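Putative Outer membrane protein (Helicobacter pylori, PDB 6GW5) is the SabA adhesin, whose extracellular adhesin domain, the part present here, probably attaches the bacterium to sialylated Lewis-type glycans, such as sialyl Lewis X, of the host stomach. Local coordinates at residues G74-Y79 against K127-A132; F86-K91 against Q100-F105. All blocks are in the same frame, centred on the assembly; numbering follows the deposited sequence.

Contact 1 (G74-Y79 against K127-A132); sequences GFWSLY and KMKKLA
The indole of W76 has one face turned to helix 122-139: the methyl of A132 and, higher above the plane, the backbone O of M128 both lie over it, each displaced toward the rim. In the plane of the same ring, at the NE1 edge, sits a water molecule. The phenol of Y79 is met at its edge instead, near its plane, by SD of M128 and by W76 CZ3 from its own helix. This is roughly antiparallel, clearly inclined helix-helix packing in an elongated helical domain, with aromatic side chains filling the interface. The axes of the two segments come within 11.6 Å at an angle of 143°. With CG anti to the backbone N (chi1 171°), the indole of W76 reaches across the gap to helix 122-139.

A132 makes a CH-pi contact, its CB 3.5 Å from the centroid of the five-membered ring and only 10° off the normal. M128 serves both aromatics. Its CB packs 3.7 Å from W76 CH2, while the chain beyond CG runs extended and carries the sulfur to the edges of both rings, two Met-aromatic contacts. SD lies 3.8 Å from Y79 CE2, where the two side chains cross at about a right angle. L180 of helix 167-183 and M120 of strand 119-121 also touch M128, adding to its burial. The polar border is bridged by solvent: the water accepts from W76 NE1 at 3.2 Å and from K129 NZ at 2.9 Å.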
# COMPACT_ATOMS: atom_id res chain seq x y z
N GLY A 74 13.25 3.29 18.07
CA GLY A 74 13.16 4.64 18.48
C GLY A 74 12.23 4.74 19.67
O GLY A 74 12.54 5.43 20.64
N PHE A 75 11.07 4.10 19.60
CA PHE A 75 10.17 4.16 20.70
C PHE A 75 10.82 3.52 21.91
O PHE A 75 10.75 4.02 23.01
CB PHE A 75 8.84 3.48 20.43
CG PHE A 75 7.92 3.63 21.55
CD1 PHE A 75 7.29 4.84 21.75
CD2 PHE A 75 7.81 2.66 22.52
CE1 PHE A 75 6.50 5.05 22.87
CE2 PHE A 75 6.99 2.85 23.63
CZ PHE A 75 6.34 4.05 23.80
N TRP A 76 11.49 2.40 21.71
CA TRP A 76 12.18 1.76 22.82
C TRP A 76 13.14 2.73 23.46
O TRP A 76 13.21 2.85 24.68
CB TRP A 76 12.93 0.48 22.36
CG TRP A 76 13.82 -0.09 23.43
CD1 TRP A 76 15.17 0.00 23.50
CD2 TRP A 76 13.39 -0.73 24.63
NE1 TRP A 76 15.63 -0.57 24.66
CE2 TRP A 76 14.55 -1.02 25.39
CE3 TRP A 76 12.14 -1.06 25.14
CZ2 TRP A 76 14.51 -1.68 26.63
CZ3 TRP A 76 12.08 -1.72 26.39
CH2 TRP A 76 13.28 -2.03 27.12
N SER A 77 13.89 3.43 22.64
CA SER A 77 14.89 4.34 23.15
C SER A 77 14.20 5.45 23.97
O SER A 77 14.68 5.86 25.00
CB SER A 77 15.75 4.83 22.01
OG SER A 77 16.19 6.14 22.20
N LEU A 78 13.03 5.89 23.54
CA LEU A 78 12.30 6.91 24.28
C LEU A 78 11.84 6.37 25.61
O LEU A 78 12.03 7.00 26.63
CB LEU A 78 11.08 7.41 23.51
CG LEU A 78 11.25 8.20 22.20
CD1 LEU A 78 9.88 8.51 21.59
CD2 LEU A 78 12.05 9.46 22.38
N TYR A 79 11.20 5.21 25.54
CA TYR A 79 10.54 4.56 26.68
C TYR A 79 11.50 4.08 27.72
O TYR A 79 11.32 4.33 28.92
CB TYR A 79 9.79 3.35 26.15
CG TYR A 79 9.12 2.38 27.10
CD1 TYR A 79 7.95 2.72 27.75
CD2 TYR A 79 9.58 1.07 27.23
CE1 TYR A 79 7.28 1.80 28.54
CE2 TYR A 79 8.92 0.15 28.03
CZ TYR A 79 7.76 0.51 28.68
OH TYR A 79 7.08 -0.39 29.47
N LYS A 127 13.33 -9.02 30.04
CA LYS A 127 12.85 -9.64 28.79
C LYS A 127 12.73 -8.58 27.70
O LYS A 127 13.22 -8.80 26.58
CB LYS A 127 11.45 -10.28 28.90
CG LYS A 127 11.09 -11.03 30.18
CD LYS A 127 9.82 -11.86 29.96
CE LYS A 127 9.02 -12.23 31.19
NZ LYS A 127 9.70 -13.21 32.06
N MET A 128 12.04 -7.48 28.03
CA MET A 128 11.98 -6.32 27.19
C MET A 128 13.34 -5.97 26.66
O MET A 128 13.56 -5.85 25.46
CB MET A 128 11.45 -5.15 27.97
CG MET A 128 9.94 -5.08 28.12
SD MET A 128 9.46 -3.53 28.93
CE MET A 128 7.73 -3.90 29.17
N LYS A 129 14.29 -5.80 27.58
CA LYS A 129 15.65 -5.32 27.23
C LYS A 129 16.35 -6.30 26.30
O LYS A 129 17.03 -5.92 25.35
CB LYS A 129 16.46 -5.06 28.53
CG LYS A 129 17.95 -4.82 28.39
CD LYS A 129 18.24 -3.41 27.98
CE LYS A 129 19.73 -3.16 27.96
NZ LYS A 129 20.17 -2.29 26.83
N LYS A 130 16.18 -7.57 26.61
CA LYS A 130 16.72 -8.64 25.82
C LYS A 130 16.20 -8.61 24.37
O LYS A 130 16.97 -8.73 23.41
CB LYS A 130 16.35 -9.96 26.53
CG LYS A 130 16.51 -11.20 25.66
CD LYS A 130 17.96 -11.43 25.26
CE LYS A 130 18.14 -12.89 24.86
NZ LYS A 130 19.14 -13.09 23.79
N LEU A 131 14.88 -8.49 24.23
CA LEU A 131 14.23 -8.40 22.93
C LEU A 131 14.78 -7.21 22.17
O LEU A 131 15.10 -7.32 21.00
CB LEU A 131 12.72 -8.26 23.08
CG LEU A 131 11.96 -9.49 23.64
CD1 LEU A 131 10.56 -9.14 24.06
CD2 LEU A 131 11.94 -10.63 22.63
N ALA A 132 14.92 -6.09 22.86
CA ALA A 132 15.39 -4.86 22.22
C ALA A 132 16.82 -4.95 21.72
O ALA A 132 17.15 -4.43 20.64
CB ALA A 132 15.23 -3.68 23.15
O HOH W 1 18.81 -0.60 24.93

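Contact 2 (F86-K91 against Q100-F105); sequences FFVVNK and QGNPPF
N102 and V88 form the tight part of this contact, where a single side-chain amide grips both polar backbone atoms of one strand residue. V88 N donates to N102 OD1 at 3.0 Å, almost straight and directed at a lone pair in the carbonyl plane. In return N102 ND2 donates to V88 O at 3.1 Å, from a position tilted 26° out of that carbonyl's plane. The two bonds together fix the rotation of the amide, and ND2 has a further, weak bond to A97 O. Beside them the ring of P103 lies against F86 O, and its own carbonyl O meets the F87 ring at the edge, 3.6 Å from CD1.

Toward solvent the grip gives way to packing. Exposed F105 brings its ring edge over the face of F87 in an edge-to-face pair, with CD1 3.7 Å from F87 CZ, centroids 5.1 Å apart and planes at 66°. F87 and V89 pair through their backbones with strand 119-121. On V88 the asparagine amide bonds to N and O of one residue much as a neighbouring strand would, beside a backbone bond with A97, at the border of a small two-stranded parallel sheet.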
# COMPACT_ATOMS: atom_id res chain seq x y z
N PHE A 86 10.41 4.79 33.59
CA PHE A 86 9.72 4.07 34.65
C PHE A 86 10.80 3.63 35.64
O PHE A 86 12.01 3.76 35.34
CB PHE A 86 8.94 2.85 34.09
CG PHE A 86 9.72 2.01 33.11
CD1 PHE A 86 9.67 2.31 31.77
CD2 PHE A 86 10.45 0.90 33.51
CE1 PHE A 86 10.35 1.54 30.84
CE2 PHE A 86 11.16 0.13 32.60
CZ PHE A 86 11.11 0.45 31.26
N PHE A 87 10.39 3.12 36.80
CA PHE A 87 11.32 2.73 37.84
C PHE A 87 11.30 1.22 37.96
O PHE A 87 10.26 0.61 38.18
CB PHE A 87 10.89 3.42 39.13
CG PHE A 87 11.80 3.22 40.32
CD1 PHE A 87 12.99 3.95 40.47
CD2 PHE A 87 11.45 2.34 41.33
CE1 PHE A 87 13.80 3.74 41.58
CE2 PHE A 87 12.27 2.13 42.44
CZ PHE A 87 13.44 2.84 42.56
N VAL A 88 12.45 0.59 37.77
CA VAL A 88 12.55 -0.88 37.89
C VAL A 88 12.98 -1.31 39.28
O VAL A 88 13.80 -0.66 39.96
CB VAL A 88 13.52 -1.42 36.82
CG1 VAL A 88 13.69 -2.93 36.88
CG2 VAL A 88 12.98 -1.03 35.47
N VAL A 89 12.42 -2.42 39.71
CA VAL A 89 12.62 -2.88 41.08
C VAL A 89 12.94 -4.34 41.12
O VAL A 89 12.38 -5.12 40.37
CB VAL A 89 11.38 -2.60 41.94
CG1 VAL A 89 11.02 -1.13 41.81
CG2 VAL A 89 10.19 -3.45 41.54
N ASN A 90 13.88 -4.73 41.95
CA ASN A 90 14.05 -6.14 42.24
C ASN A 90 12.96 -6.51 43.21
O ASN A 90 12.93 -5.96 44.27
CB ASN A 90 15.41 -6.44 42.82
CG ASN A 90 15.80 -7.88 42.59
OD1 ASN A 90 16.35 -8.21 41.54
ND2 ASN A 90 15.41 -8.76 43.52
N LYS A 91 12.06 -7.41 42.86
CA LYS A 91 11.03 -7.85 43.83
C LYS A 91 11.61 -8.55 45.07
O LYS A 91 12.82 -8.71 45.20
CB LYS A 91 9.98 -8.75 43.16
CG LYS A 91 8.89 -7.99 42.39
CD LYS A 91 7.52 -7.90 43.08
CE LYS A 91 7.02 -6.46 43.26
NZ LYS A 91 5.58 -6.38 42.91
N GLN A 100 21.21 -0.67 34.32
CA GLN A 100 21.68 0.59 33.75
C GLN A 100 20.53 1.41 33.23
O GLN A 100 19.68 0.88 32.53
CB GLN A 100 22.64 0.31 32.59
CG GLN A 100 23.31 1.57 32.04
CD GLN A 100 24.80 1.34 31.85
OE1 GLN A 100 25.20 0.41 31.13
NE2 GLN A 100 25.62 2.16 32.51
N GLY A 101 20.55 2.70 33.53
CA GLY A 101 19.55 3.64 33.07
C GLY A 101 18.42 3.90 34.04
O GLY A 101 17.61 4.81 33.83
N ASN A 102 18.36 3.14 35.13
CA ASN A 102 17.29 3.32 36.13
C ASN A 102 17.31 4.74 36.72
O ASN A 102 18.36 5.23 37.11
CB ASN A 102 17.42 2.28 37.25
CG ASN A 102 16.09 1.78 37.77
OD1 ASN A 102 15.02 2.08 37.23
ND2 ASN A 102 16.15 0.99 38.83
N PRO A 103 16.18 5.43 36.70
CA PRO A 103 16.22 6.81 37.21
C PRO A 103 16.17 6.84 38.71
O PRO A 103 15.78 5.87 39.32
CB PRO A 103 14.92 7.41 36.67
CG PRO A 103 14.01 6.26 36.49
CD PRO A 103 14.92 5.16 35.99
N PRO A 104 16.48 8.00 39.29
CA PRO A 104 16.30 8.14 40.73
C PRO A 104 14.84 8.03 41.15
O PRO A 104 13.96 8.40 40.41
CB PRO A 104 16.85 9.55 41.01
CG PRO A 104 16.86 10.27 39.70
CD PRO A 104 17.04 9.21 38.66
N PHE A 105 14.59 7.55 42.35
CA PHE A 105 13.21 7.33 42.79
C PHE A 105 12.39 8.62 42.94
O PHE A 105 11.15 8.59 42.89
CB PHE A 105 13.23 6.53 44.11
CG PHE A 105 11.86 6.21 44.63
CD1 PHE A 105 11.06 5.26 43.99
CD2 PHE A 105 11.34 6.87 45.75
CE1 PHE A 105 9.77 5.00 44.45
CE2 PHE A 105 10.05 6.61 46.21
CZ PHE A 105 9.27 5.67 45.56

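In the fold
Contact 2 is nested in the chain segment that contact 1 closes, and their centres lie about 15 Å apart. They share no helix or strand, but strand 87-89 follows helix 60-79 in the chain, and near this junction the two touch: Y79 CE2 of contact 1 is 3.4 Å from F86 CE1 of contact 2. Contact 1 is buried and joins helices 60-79 and 122-139 almost wholly through apolar, aromatic and sulfur packing, with polar atoms meeting through water at its border. Contact 2, farther from the centre of the chain and only partly buried, fastens a loop to strand 87-89 through direct amide-backbone hydrogen bonds backed by one aromatic pair.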